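Local atomic coordinates of putative molybdenum carrier protein (Syntrophus aciditrophicus SB, PDB entry 3IMK), a protein that probably binds or carries molybdenum, as a member of the circularly permuted YpsA family of the SLOG clan, though its function is not established. Residues Q147-M150 with D151-V155; G15-G18 with A19-A23; G136-A139 with G140-P143; S89-T92 with E93-A96. All coordinates share one frame; numbering follows the deposited sequence. Where two conformers were deposited one is given.

In the fold
The four contacts sample one principle, neighbours along the chain fixing each other's side chains, at four places in a parallel alpha/beta fold. Contact 2 opens helix 19-29 and contact 3 is the loop after strand 131-135; their centres lie 9 Å apart, and Thr17 OG1 stands 3.0 Å from Ala139 N, a probable hydrogen bond. A MES molecule, probably from the crystallisation liquor, is bound beside both and may mark a pocket. Contact 1, on helix 145-157, packs on contact 2, with Thr149 CG2 3.5 Å from Ala22 CB. Contact 4, on helix 87-98, has its centre about 21 Å from that of contact 1 but touches contact 3 through Ser89.

Contact 1 of 4, residues Q147-M150 with D151-V155; sequences QATM and DLLEV
Gln147 reaches along the helix surface to Asp151, one turn on, and its side-chain amide gives a hydrogen to the carboxylate: NE2 lies 2.9 Å from OD1 of Asp151, in a nearly straight bond (165°). The acceptor sits in the plane of the amide, whereas the amide nitrogen approaches OD1 from above the carboxylate plane; the two flat groups are turned 49° against each other. With CG anti to the backbone N (chi1 -166°) and a bend at chi2, the glutamine chain brings its amide alongside the carboxylate one turn ahead, on the exposed face of the helix. The same two residues are also joined by the backbone bond from Asp151 N to Gln147 O, so this i, i+4 pair is tied twice.

The segment is regular alpha-helix, part of helix 145-157, and successive backbone bonds link Ala148 to Leu152, Thr149 to Leu153 and Met150 to Glu154. Its inner side is apolar. Thr149 and Leu153 lie side by side and point the same way, CG2 of Thr149 meeting CD1 of Leu153 at 4.0 Å, and both lean on helix 19-29. The hydroxyl of Thr149 is hydrogen-bonded to Ile145 O within its own helix, which leaves the methyl for the packing. Leu152 turns to Ile80 of strand 76-81 and to helix 113-126, while Glu154 sends OE2 to Lys29 and His30.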
ATOM      1  N   GLN A 147       7.676  -9.805  -2.227  1.00 10.87           N
ATOM      2  CA  GLN A 147       9.103  -9.462  -2.152  1.00  8.70           C
ATOM      3  C   GLN A 147       9.444  -8.232  -3.010  1.00  9.29           C
ATOM      4  O   GLN A 147      10.340  -7.466  -2.664  1.00 10.63           O
ATOM      5  CB  GLN A 147      10.008 -10.630  -2.553  1.00 12.08           C
ATOM      6  CG  GLN A 147      11.484 -10.418  -2.173  1.00 12.41           C
ATOM      7  CD  GLN A 147      11.680 -10.195  -0.672  1.00 11.64           C
ATOM      8  OE1 GLN A 147      11.143 -10.967   0.138  1.00 17.19           O
ATOM      9  NE2 GLN A 147      12.401  -9.137  -0.288  1.00 16.42           N
ATOM     10  N   ALA A 148       8.762  -8.082  -4.135  1.00 11.29           N
ATOM     11  CA  ALA A 148       8.996  -6.916  -4.956  1.00 11.05           C
ATOM     12  C   ALA A 148       8.650  -5.633  -4.189  1.00 10.22           C
ATOM     13  O   ALA A 148       9.363  -4.604  -4.291  1.00 11.58           O
ATOM     14  CB  ALA A 148       8.160  -7.004  -6.228  1.00 11.99           C
ATOM     15  N   THR A 149       7.523  -5.687  -3.460  1.00 12.02           N
ATOM     16  CA  THR A 149       7.102  -4.575  -2.611  1.00 11.63           C
ATOM     17  C   THR A 149       8.155  -4.278  -1.533  1.00 11.02           C
ATOM     18  O   THR A 149       8.537  -3.127  -1.318  1.00 11.73           O
ATOM     19  CB  THR A 149       5.706  -4.848  -2.022  1.00 10.86           C
ATOM     20  OG1 THR A 149       4.797  -4.892  -3.122  1.00 12.01           O
ATOM     21  CG2 THR A 149       5.295  -3.704  -1.098  1.00 12.46           C
HETATM   22  N   MSE A 150       8.619  -5.328  -0.831  0.60  9.64           N
HETATM   23  CA  MSE A 150       9.690  -5.140   0.166  0.60 11.22           C
HETATM   24  C   MSE A 150      10.911  -4.467  -0.451  0.60 10.20           C
HETATM   25  O   MSE A 150      11.473  -3.543   0.132  0.60 12.35           O
HETATM   26  CB  MSE A 150      10.082  -6.469   0.843  0.60 13.90           C
HETATM   27  CG  MSE A 150       8.961  -7.154   1.623  0.60 11.57           C
HETATM   28 SE   MSE A 150       8.548  -6.225   3.240  0.45 12.60          SE
HETATM   29  CE  MSE A 150      10.121  -6.535   4.360  0.60 20.28           C
ATOM     30  N   ASP A 151      11.335  -4.973  -1.607  1.00 11.56           N
ATOM     31  CA  ASP A 151      12.569  -4.525  -2.239  1.00 11.28           C
ATOM     32  C   ASP A 151      12.402  -3.067  -2.685  1.00 12.64           C
ATOM     33  O   ASP A 151      13.310  -2.263  -2.518  1.00 13.18           O
ATOM     34  CB  ASP A 151      12.912  -5.411  -3.448  1.00 10.63           C
ATOM     35  CG  ASP A 151      13.324  -6.815  -3.094  1.00 14.08           C
ATOM     36  OD1 ASP A 151      13.607  -7.083  -1.914  1.00 14.60           O
ATOM     37  OD2 ASP A 151      13.369  -7.673  -4.043  1.00 14.17           O
ATOM     38  N   LEU A 152      11.234  -2.731  -3.229  1.00 11.95           N
ATOM     39  CA  LEU A 152      10.954  -1.363  -3.651  1.00 12.16           C
ATOM     40  C   LEU A 152      10.993  -0.388  -2.458  1.00 11.73           C
ATOM     41  O   LEU A 152      11.580   0.703  -2.520  1.00 11.63           O
ATOM     42  CB  LEU A 152       9.582  -1.303  -4.367  1.00 12.31           C
ATOM     43  CG  LEU A 152       9.086   0.084  -4.794  1.00 10.80           C
ATOM     44  CD1 LEU A 152      10.107   0.771  -5.703  1.00 12.10           C
ATOM     45  CD2 LEU A 152       7.754  -0.097  -5.510  1.00 13.17           C
ATOM     46  N   LEU A 153      10.287  -0.748  -1.389  1.00 11.78           N
ATOM     47  CA  LEU A 153      10.248   0.122  -0.215  1.00 11.08           C
ATOM     48  C   LEU A 153      11.633   0.293   0.407  1.00 12.28           C
ATOM     49  O   LEU A 153      11.967   1.382   0.920  1.00 11.63           O
ATOM     50  CB  LEU A 153       9.200  -0.388   0.790  1.00 11.03           C
ATOM     51  CG  LEU A 153       7.748  -0.307   0.308  1.00 11.62           C
ATOM     52  CD1 LEU A 153       6.799  -0.974   1.340  1.00 14.11           C
ATOM     53  CD2 LEU A 153       7.315   1.102  -0.019  1.00 16.08           C
ATOM     54  N   GLU A 154      12.436  -0.762   0.361  1.00 11.25           N
ATOM     55  CA  GLU A 154      13.804  -0.644   0.849  1.00 12.11           C
ATOM     56  C   GLU A 154      14.597   0.417   0.095  1.00 13.06           C
ATOM     57  O   GLU A 154      15.355   1.174   0.693  1.00 14.26           O
ATOM     58  CB  GLU A 154      14.509  -1.980   0.843  1.00 15.01           C
ATOM     59  CG  GLU A 154      13.968  -2.921   1.946  1.00 21.84           C
ATOM     60  CD  GLU A 154      14.498  -2.621   3.402  1.00 22.91           C
ATOM     61  OE1 GLU A 154      15.541  -1.927   3.563  1.00 29.35           O
ATOM     62  OE2 GLU A 154      13.868  -3.159   4.360  1.00 26.42           O
ATOM     63  N   VAL A 155      14.448   0.465  -1.218  1.00 11.99           N
ATOM     64  CA  VAL A 155      15.181   1.495  -1.992  1.00 12.00           C
ATOM     65  C   VAL A 155      14.600   2.868  -1.723  1.00 13.19           C
ATOM     66  O   VAL A 155      15.343   3.842  -1.556  1.00 15.93           O
ATOM     67  CB  VAL A 155      15.198   1.182  -3.531  1.00 13.69           C
ATOM     68  CG1 VAL A 155      15.924   2.301  -4.304  1.00 13.13           C
ATOM     69  CG2 VAL A 155      15.814  -0.214  -3.806  1.00 14.58           C
TER

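Contact 2 of 4, residues G15-G18 with A19-A23; sequences GQTG and ADRAA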
ATOM      1  N   GLY A  15      -4.237  -5.201   4.863  1.00 10.98           N
ATOM      2  CA  GLY A  15      -3.899  -6.472   5.539  1.00 10.30           C
ATOM      3  C   GLY A  15      -3.864  -7.683   4.615  1.00 11.68           C
ATOM      4  O   GLY A  15      -3.565  -8.774   5.120  1.00 10.31           O
ATOM      5  N   GLN A  16      -4.188  -7.561   3.341  1.00 10.98           N
ATOM      6  CA  GLN A  16      -4.226  -8.732   2.435  1.00 10.93           C
ATOM      7  C   GLN A  16      -2.810  -9.312   2.329  1.00 10.41           C
ATOM      8  O   GLN A  16      -1.823  -8.623   2.542  1.00 11.13           O
ATOM      9  CB  GLN A  16      -4.740  -8.294   1.051  1.00 10.59           C
ATOM     10  CG  GLN A  16      -4.974  -9.340  -0.014  1.00 10.74           C
ATOM     11  CD  GLN A  16      -5.943 -10.433   0.453  1.00 11.12           C
ATOM     12  OE1 GLN A  16      -5.568 -11.276   1.272  1.00 12.56           O
ATOM     13  NE2 GLN A  16      -7.203 -10.409  -0.034  1.00 16.49           N
ATOM     14  N   THR A  17      -2.709 -10.563   1.875  1.00 10.06           N
ATOM     15  CA  THR A  17      -1.398 -11.073   1.486  1.00 10.47           C
ATOM     16  C   THR A  17      -0.900 -10.260   0.283  1.00  9.83           C
ATOM     17  O   THR A  17      -1.621  -9.500  -0.365  1.00 10.60           O
ATOM     18  CB  THR A  17      -1.507 -12.552   1.029  1.00 11.20           C
ATOM     19  OG1 THR A  17      -2.369 -12.571  -0.096  1.00 11.91           O
ATOM     20  CG2 THR A  17      -2.089 -13.436   2.164  1.00 11.36           C
ATOM     21  N   GLY A  18       0.389 -10.411  -0.026  1.00 11.46           N
ATOM     22  CA  GLY A  18       0.957  -9.697  -1.146  1.00 11.58           C
ATOM     23  C   GLY A  18       1.444  -8.303  -0.830  1.00 10.70           C
ATOM     24  O   GLY A  18       2.106  -8.100   0.158  1.00 11.01           O
ATOM     25  N   ALA A  19       1.038  -7.323  -1.626  1.00 11.87           N
ATOM     26  CA  ALA A  19       1.481  -5.954  -1.417  1.00 10.81           C
ATOM     27  C   ALA A  19       1.103  -5.402  -0.035  1.00  9.87           C
ATOM     28  O   ALA A  19       1.937  -4.777   0.637  1.00 11.43           O
ATOM     29  CB  ALA A  19       0.885  -5.012  -2.524  1.00 12.03           C
ATOM     30  N   ASP A  20      -0.154  -5.603   0.384  1.00 10.49           N
ATOM     31  CA  ASP A  20      -0.587  -5.034   1.677  1.00 10.83           C
ATOM     32  C   ASP A  20       0.327  -5.542   2.819  1.00 10.81           C
ATOM     33  O   ASP A  20       0.650  -4.796   3.776  1.00  9.81           O
ATOM     34  CB  ASP A  20      -2.012  -5.463   2.031  1.00 10.39           C
ATOM     35  CG  ASP A  20      -3.128  -4.746   1.307  1.00 13.17           C
ATOM     36  OD1 ASP A  20      -2.898  -3.863   0.474  1.00 12.44           O
ATOM     37  OD2 ASP A  20      -4.287  -5.128   1.640  1.00 11.92           O
ATOM     38  N   ARG A  21       0.595  -6.843   2.821  1.00  9.96           N
ATOM     39  CA  ARG A  21       1.326  -7.488   3.914  1.00 10.37           C
ATOM     40  C   ARG A  21       2.790  -7.051   3.919  1.00  9.75           C
ATOM     41  O   ARG A  21       3.371  -6.731   4.989  1.00 11.08           O
ATOM     42  CB  ARG A  21       1.169  -9.004   3.836  1.00 11.45           C
ATOM     43  CG  ARG A  21       1.494  -9.712   5.172  1.00 10.88           C
ATOM     44  CD  ARG A  21       0.405  -9.463   6.261  1.00 11.23           C
ATOM     45  NE  ARG A  21      -0.937  -9.931   5.905  1.00 11.51           N
ATOM     46  CZ  ARG A  21      -1.362 -11.182   6.021  1.00 14.16           C
ATOM     47  NH1 ARG A  21      -0.567 -12.120   6.505  1.00 11.51           N
ATOM     48  NH2 ARG A  21      -2.598 -11.509   5.654  1.00 11.91           N
ATOM     49  N   ALA A  22       3.380  -6.923   2.718  1.00 10.91           N
ATOM     50  CA  ALA A  22       4.714  -6.385   2.618  1.00  9.72           C
ATOM     51  C   ALA A  22       4.786  -4.967   3.166  1.00  9.33           C
ATOM     52  O   ALA A  22       5.781  -4.580   3.823  1.00 11.85           O
ATOM     53  CB  ALA A  22       5.243  -6.422   1.156  1.00 11.59           C
ATOM     54  N   ALA A  23       3.792  -4.146   2.867  1.00  9.29           N
ATOM     55  CA  ALA A  23       3.824  -2.815   3.430  1.00 10.00           C
ATOM     56  C   ALA A  23       3.927  -2.787   4.940  1.00 10.21           C
ATOM     57  O   ALA A  23       4.706  -2.010   5.527  1.00 10.73           O
ATOM     58  CB  ALA A  23       2.563  -2.030   2.948  1.00 11.69           C
TER
HETATM   59  O   HOH W   1      -2.282  -6.847  -1.105  1.00  9.14           O
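Arg21 folds back from the first turn of helix 19-29 to hold the carbonyl of Gly15 side-on, its NE and NH2 both donating to the one oxygen. NH2 is 2.9 Å from Gly15 O and nearly in line with the carbonyl bond; NE, at 3.0 Å from the same Gly15 O, comes from above the carbonyl plane. The oxygen itself lies within 7° of the guanidinium plane. Bends at chi2 (71°) and chi3 (60°) curl the arginine chain round to this position, and Thr17 CA then rests over one face of the guanidinium.

Asp20, the residue before, holds the next amide of the loop. Its OD2 takes the hydrogen of Gln16 N at 3.0 Å on the anti lone pair, while OD1 is hydrogen-bonded to a glycerol. Gln16, bent at chi2, curls its amide back so that OE1 accepts from Thr17 N, in the carbonyl plane and on a lone pair; the same OE1 also receives Glu45 N. A water links Thr17 O and Asp20 N, accepting from the latter at 2.9 Å. Gly18, at the N-cap position, has backbone angles that call for glycine; its carbonyl receives Ala22 N, and its N is bound to MES, which like the glycerol is probably from the crystallisation liquor.

This glycine-bearing loop joins strand 10-12 to helix 19-29, the familiar strand-to-helix connection of alpha/beta folds. Ala19 and Ala22 face Thr149 of helix 145-157, and the backbone of Ala19 is bonded to Pro137 in the loop after strand 131-135.

Contact 3 of 4, residues G136-A139 with G140-P143; sequences GPRA and GKDP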
ATOM      1  N   GLY A 136      -2.052  -3.351  -3.559  1.00 10.82           N
ATOM      2  CA  GLY A 136      -1.664  -4.146  -4.711  1.00 10.26           C
ATOM      3  C   GLY A 136      -2.225  -5.557  -4.611  1.00  9.68           C
ATOM      4  O   GLY A 136      -2.989  -5.887  -3.679  1.00 11.77           O
ATOM      5  N   PRO A 137      -1.905  -6.388  -5.609  1.00 10.97           N
ATOM      6  CA  PRO A 137      -2.536  -7.730  -5.653  1.00 10.79           C
ATOM      7  C   PRO A 137      -2.197  -8.661  -4.469  1.00 10.72           C
ATOM      8  O   PRO A 137      -1.166  -8.490  -3.786  1.00 11.83           O
ATOM      9  CB  PRO A 137      -1.992  -8.365  -6.932  1.00 12.41           C
ATOM     10  CG  PRO A 137      -1.449  -7.232  -7.713  1.00 19.01           C
ATOM     11  CD  PRO A 137      -1.094  -6.093  -6.800  1.00 11.52           C
ATOM     12  N   ARG A 138      -3.100  -9.591  -4.201  1.00 12.08           N
ATOM     13  CA  ARG A 138      -2.866 -10.639  -3.210  1.00 11.27           C
ATOM     14  C   ARG A 138      -1.815 -11.601  -3.727  1.00 11.41           C
ATOM     15  O   ARG A 138      -1.600 -11.740  -4.955  1.00 12.75           O
ATOM     16  CB  ARG A 138      -4.172 -11.348  -2.873  1.00 10.06           C
ATOM     17  CG  ARG A 138      -4.768 -12.177  -4.039  1.00 11.74           C
ATOM     18  CD  ARG A 138      -6.111 -12.705  -3.624  1.00 12.39           C
ATOM     19  NE  ARG A 138      -6.974 -13.161  -4.725  1.00 14.91           N
ATOM     20  CZ  ARG A 138      -6.955 -14.360  -5.275  1.00 18.11           C
ATOM     21  NH1 ARG A 138      -6.138 -15.293  -4.840  1.00 19.61           N
ATOM     22  NH2 ARG A 138      -7.805 -14.648  -6.247  1.00 18.37           N
ATOM     23  N   ALA A 139      -1.175 -12.308  -2.809  1.00 13.44           N
ATOM     24  CA  ALA A 139      -0.105 -13.244  -3.183  1.00 12.58           C
ATOM     25  C   ALA A 139      -0.567 -14.342  -4.106  1.00 12.62           C
ATOM     26  O   ALA A 139       0.193 -14.813  -4.963  1.00 14.11           O
ATOM     27  CB  ALA A 139       0.546 -13.843  -1.921  1.00 11.81           C
ATOM     28  N   GLY A 140      -1.789 -14.811  -3.919  1.00 12.13           N
ATOM     29  CA  GLY A 140      -2.321 -15.827  -4.824  1.00 13.83           C
ATOM     30  C   GLY A 140      -2.462 -15.400  -6.269  1.00 13.81           C
ATOM     31  O   GLY A 140      -2.562 -16.264  -7.184  1.00 15.20           O
ATOM     32  N   LYS A 141      -2.542 -14.098  -6.515  1.00 13.32           N
ATOM     33  CA  LYS A 141      -2.540 -13.590  -7.873  1.00 14.00           C
ATOM     34  C   LYS A 141      -1.130 -13.272  -8.421  1.00 15.18           C
ATOM     35  O   LYS A 141      -0.917 -13.223  -9.624  1.00 18.42           O
ATOM     36  CB  LYS A 141      -3.435 -12.356  -8.009  1.00 16.26           C
ATOM     37  CG  LYS A 141      -4.955 -12.690  -8.060  1.00 20.25           C
ATOM     38  CD  LYS A 141      -5.383 -13.217  -9.433  1.00 24.35           C
ATOM     39  CE  LYS A 141      -6.887 -13.458  -9.495  1.00 27.50           C
ATOM     40  NZ  LYS A 141      -7.305 -13.857 -10.861  1.00 31.51           N
ATOM     41  N   ASP A 142      -0.187 -12.970  -7.543  1.00 13.88           N
ATOM     42  CA  ASP A 142       1.153 -12.616  -7.967  1.00 14.00           C
ATOM     43  C   ASP A 142       2.133 -13.098  -6.905  1.00 15.59           C
ATOM     44  O   ASP A 142       2.317 -12.427  -5.883  1.00 14.22           O
ATOM     45  CB  ASP A 142       1.259 -11.117  -8.203  1.00 12.97           C
ATOM     46  CG  ASP A 142       2.648 -10.700  -8.697  1.00 13.82           C
ATOM     47  OD1 ASP A 142       3.528 -11.568  -8.746  1.00 14.67           O
ATOM     48  OD2 ASP A 142       2.799  -9.517  -9.086  1.00 15.00           O
ATOM     49  N   PRO A 143       2.790 -14.236  -7.151  1.00 13.46           N
ATOM     50  CA  PRO A 143       3.729 -14.796  -6.198  1.00 15.17           C
ATOM     51  C   PRO A 143       4.979 -13.946  -5.958  1.00 15.44           C
ATOM     52  O   PRO A 143       5.647 -14.184  -4.976  1.00 16.29           O
ATOM     53  CB  PRO A 143       4.128 -16.147  -6.817  1.00 19.15           C
ATOM     54  CG  PRO A 143       3.044 -16.445  -7.774  1.00 24.19           C
ATOM     55  CD  PRO A 143       2.621 -15.109  -8.323  1.00 16.24           C
TER
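Arg138 and Lys141 meet through the carbon chain of the lysine, which passes across the guanidinium so that CG lies over its centre, 3.7 Å above the plane. Farther along, Lys141 CE is 3.6 Å from Arg138 NH2, while the two charged ends keep a separation of 4.7 Å between NH2 of Arg138 and NZ of Lys141. With CG set between the backbone N and the carbonyl carbon (chi1 67°), the arginine chain, extended from CG to NE, carries the guanidinium out over the turn, and the salt bridge from NH1 to Glu45 would help to offset the like charge beside it.

The tight part of the contact is the backbone beneath. Arg138 O accepts two hydrogens: Lys141 N, 3.0 Å away, approaches from above the carbonyl plane, and Asp142 N, at 3.2 Å, lies within it. A weak bond also runs from Asp142 N to Ala139 O. These close the chain into a compact turn. By contrast, Gly140, Lys141 and Pro143 form an exposed outer side, with Pro143 meeting the preceding segment only loosely, and Pro137 CB merely brushes Asp142 CB, 4.4 Å away. An alanine in place of Arg138 would remove the flat surface beneath the lysine chain; that chain is likely to be freer to swing, and Glu45 would probably be left without this cationic mate.

The turn belongs to the loop between strand 131-135 and helix 145-157. Asp142 leads into that helix, its OD1 capping Glu144 N and its OD2 bonded to His82, while Ala139 N binds Thr17 in the loop before helix 19-29.

Contact 4 of 4, residues S89-T92 with E93-A96; sequences SALT and EFFA
Leu91 lays its branched end on the ring of Phe95, one helical turn ahead. Its CD1 stands over the ring face, 4.1 Å from the centroid and 26° off the normal, a CH-pi contact, and Leu91 CG lies 3.3 Å from Phe95 CE2. The leucine branch that leads here has CG anti to the backbone N (chi1 -174°), turned toward the next turn, whereas Phe95 has CG anti to the carbonyl carbon, beside the backbone N (chi1 -73°), which swings its ring back along the helix to meet it. The two side chains are oblique to each other. Phe94 adds a lighter touch, its CD2 4.2 Å from Leu91 CD1.

Were Phe95 an alanine, the leucine methyl would probably lose the ring face under it, leaving a gap and more room for Leu91 to turn.

Behind these side chains the backbone sets the spacing: Phe95 N bonds to Leu91 O, Phe94 N to Ala90 O and Ala96 N to Thr92 O, the i, i+4 pattern of an alpha-helix. On another side a water gives hydrogens to Ala90 O and to Glu93 OE1, joining the extended glutamate to the backbone of the preceding turn.

Helix 87-98 is the crossover of the beta-alpha-beta unit between strands 76-81 and 103-107. Thr92 and Glu93 face Ile79, Ala96 meets Cys103, and Leu91 and Phe95 lie against Ser64 and Glu68 of helix 63-72.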
ATOM      1  N   SER A  89      -7.050  -4.020  -6.924  1.00 14.85           N
ATOM      2  CA  SER A  89      -6.067  -2.969  -7.178  1.00 12.84           C
ATOM      3  C   SER A  89      -6.621  -1.914  -8.134  1.00 12.86           C
ATOM      4  O   SER A  89      -6.376  -0.734  -7.951  1.00 13.94           O
ATOM      5  CB  SER A  89      -4.756  -3.556  -7.703  1.00 14.58           C
ATOM      6  OG  SER A  89      -4.159  -4.421  -6.744  1.00 15.76           O
ATOM      7  N   ALA A  90      -7.356  -2.347  -9.171  1.00 12.76           N
ATOM      8  CA  ALA A  90      -7.989  -1.400 -10.085  1.00 11.67           C
ATOM      9  C   ALA A  90      -9.066  -0.575  -9.352  1.00 12.76           C
ATOM     10  O   ALA A  90      -9.232   0.612  -9.629  1.00 13.56           O
ATOM     11  CB  ALA A  90      -8.586  -2.116 -11.300  1.00 12.66           C
ATOM     12  N   LEU A  91      -9.793  -1.229  -8.450  1.00 12.97           N
ATOM     13  CA  LEU A  91     -10.833  -0.559  -7.633  1.00 12.83           C
ATOM     14  C   LEU A  91     -10.178   0.483  -6.739  1.00 13.11           C
ATOM     15  O   LEU A  91     -10.717   1.572  -6.552  1.00 12.74           O
ATOM     16  CB  LEU A  91     -11.556  -1.568  -6.754  1.00 13.27           C
ATOM     17  CG  LEU A  91     -12.750  -1.026  -5.969  1.00 16.97           C
ATOM     18  CD1 LEU A  91     -13.830  -0.436  -6.890  1.00 15.10           C
ATOM     19  CD2 LEU A  91     -13.296  -2.131  -5.041  1.00 19.27           C
ATOM     20  N   THR A  92      -9.022   0.140  -6.171  1.00 12.76           N
ATOM     21  CA  THR A  92      -8.279   1.106  -5.332  1.00 11.38           C
ATOM     22  C   THR A  92      -8.054   2.400  -6.108  1.00 12.90           C
ATOM     23  O   THR A  92      -8.265   3.478  -5.607  1.00 12.48           O
ATOM     24  CB  THR A  92      -6.937   0.507  -4.847  1.00 12.48           C
ATOM     25  OG1 THR A  92      -7.172  -0.684  -4.110  1.00 13.26           O
ATOM     26  CG2 THR A  92      -6.120   1.492  -4.032  1.00 12.41           C
ATOM     27  N   GLU A  93      -7.518   2.250  -7.321  1.00 12.29           N
ATOM     28  CA  GLU A  93      -7.227   3.377  -8.199  1.00 11.19           C
ATOM     29  C   GLU A  93      -8.505   4.178  -8.519  1.00 12.17           C
ATOM     30  O   GLU A  93      -8.493   5.407  -8.523  1.00 13.98           O
ATOM     31  CB  GLU A  93      -6.533   2.864  -9.492  1.00 12.56           C
ATOM     32  CG  GLU A  93      -6.118   3.967 -10.432  1.00 15.32           C
ATOM     33  CD  GLU A  93      -5.424   3.430 -11.680  1.00 17.66           C
ATOM     34  OE1 GLU A  93      -6.094   2.677 -12.401  1.00 19.65           O
ATOM     35  OE2 GLU A  93      -4.241   3.774 -11.879  1.00 22.61           O
ATOM     36  N   PHE A  94      -9.590   3.462  -8.813  1.00 11.70           N
ATOM     37  CA  PHE A  94     -10.890   4.098  -9.063  1.00 12.25           C
ATOM     38  C   PHE A  94     -11.289   4.944  -7.852  1.00 12.77           C
ATOM     39  O   PHE A  94     -11.724   6.101  -8.016  1.00 13.20           O
ATOM     40  CB  PHE A  94     -11.957   3.020  -9.358  1.00 14.79           C
ATOM     41  CG  PHE A  94     -13.375   3.545  -9.406  1.00 14.16           C
ATOM     42  CD1 PHE A  94     -13.835   4.144 -10.551  1.00 19.39           C
ATOM     43  CD2 PHE A  94     -14.205   3.480  -8.302  1.00 16.51           C
ATOM     44  CE1 PHE A  94     -15.128   4.647 -10.623  1.00 21.84           C
ATOM     45  CE2 PHE A  94     -15.485   3.990  -8.369  1.00 18.54           C
ATOM     46  CZ  PHE A  94     -15.933   4.566  -9.535  1.00 21.06           C
ATOM     47  N   PHE A  95     -11.205   4.395  -6.640  1.00 11.96           N
ATOM     48  CA  PHE A  95     -11.606   5.157  -5.447  1.00 12.25           C
ATOM     49  C   PHE A  95     -10.709   6.401  -5.264  1.00 14.72           C
ATOM     50  O   PHE A  95     -11.192   7.493  -4.939  1.00 14.79           O
ATOM     51  CB  PHE A  95     -11.534   4.312  -4.168  1.00 14.11           C
ATOM     52  CG  PHE A  95     -12.620   3.256  -4.021  1.00 14.42           C
ATOM     53  CD1 PHE A  95     -13.950   3.558  -4.245  1.00 18.43           C
ATOM     54  CD2 PHE A  95     -12.293   1.977  -3.573  1.00 15.15           C
ATOM     55  CE1 PHE A  95     -14.947   2.583  -4.066  1.00 17.38           C
ATOM     56  CE2 PHE A  95     -13.274   1.038  -3.387  1.00 16.13           C
ATOM     57  CZ  PHE A  95     -14.566   1.323  -3.638  1.00 15.29           C
ATOM     58  N   ALA A  96      -9.389   6.239  -5.424  1.00 13.66           N
ATOM     59  CA  ALA A  96      -8.518   7.398  -5.319  1.00 13.86           C
ATOM     60  C   ALA A  96      -8.900   8.518  -6.321  1.00 15.38           C
ATOM     61  O   ALA A  96      -8.941   9.702  -5.966  1.00 14.95           O
ATOM     62  CB  ALA A  96      -7.027   6.988  -5.449  1.00 13.31           C
TER
HETATM   63  O   HOH W   2      -8.839   1.668 -12.145  1.00 22.68           O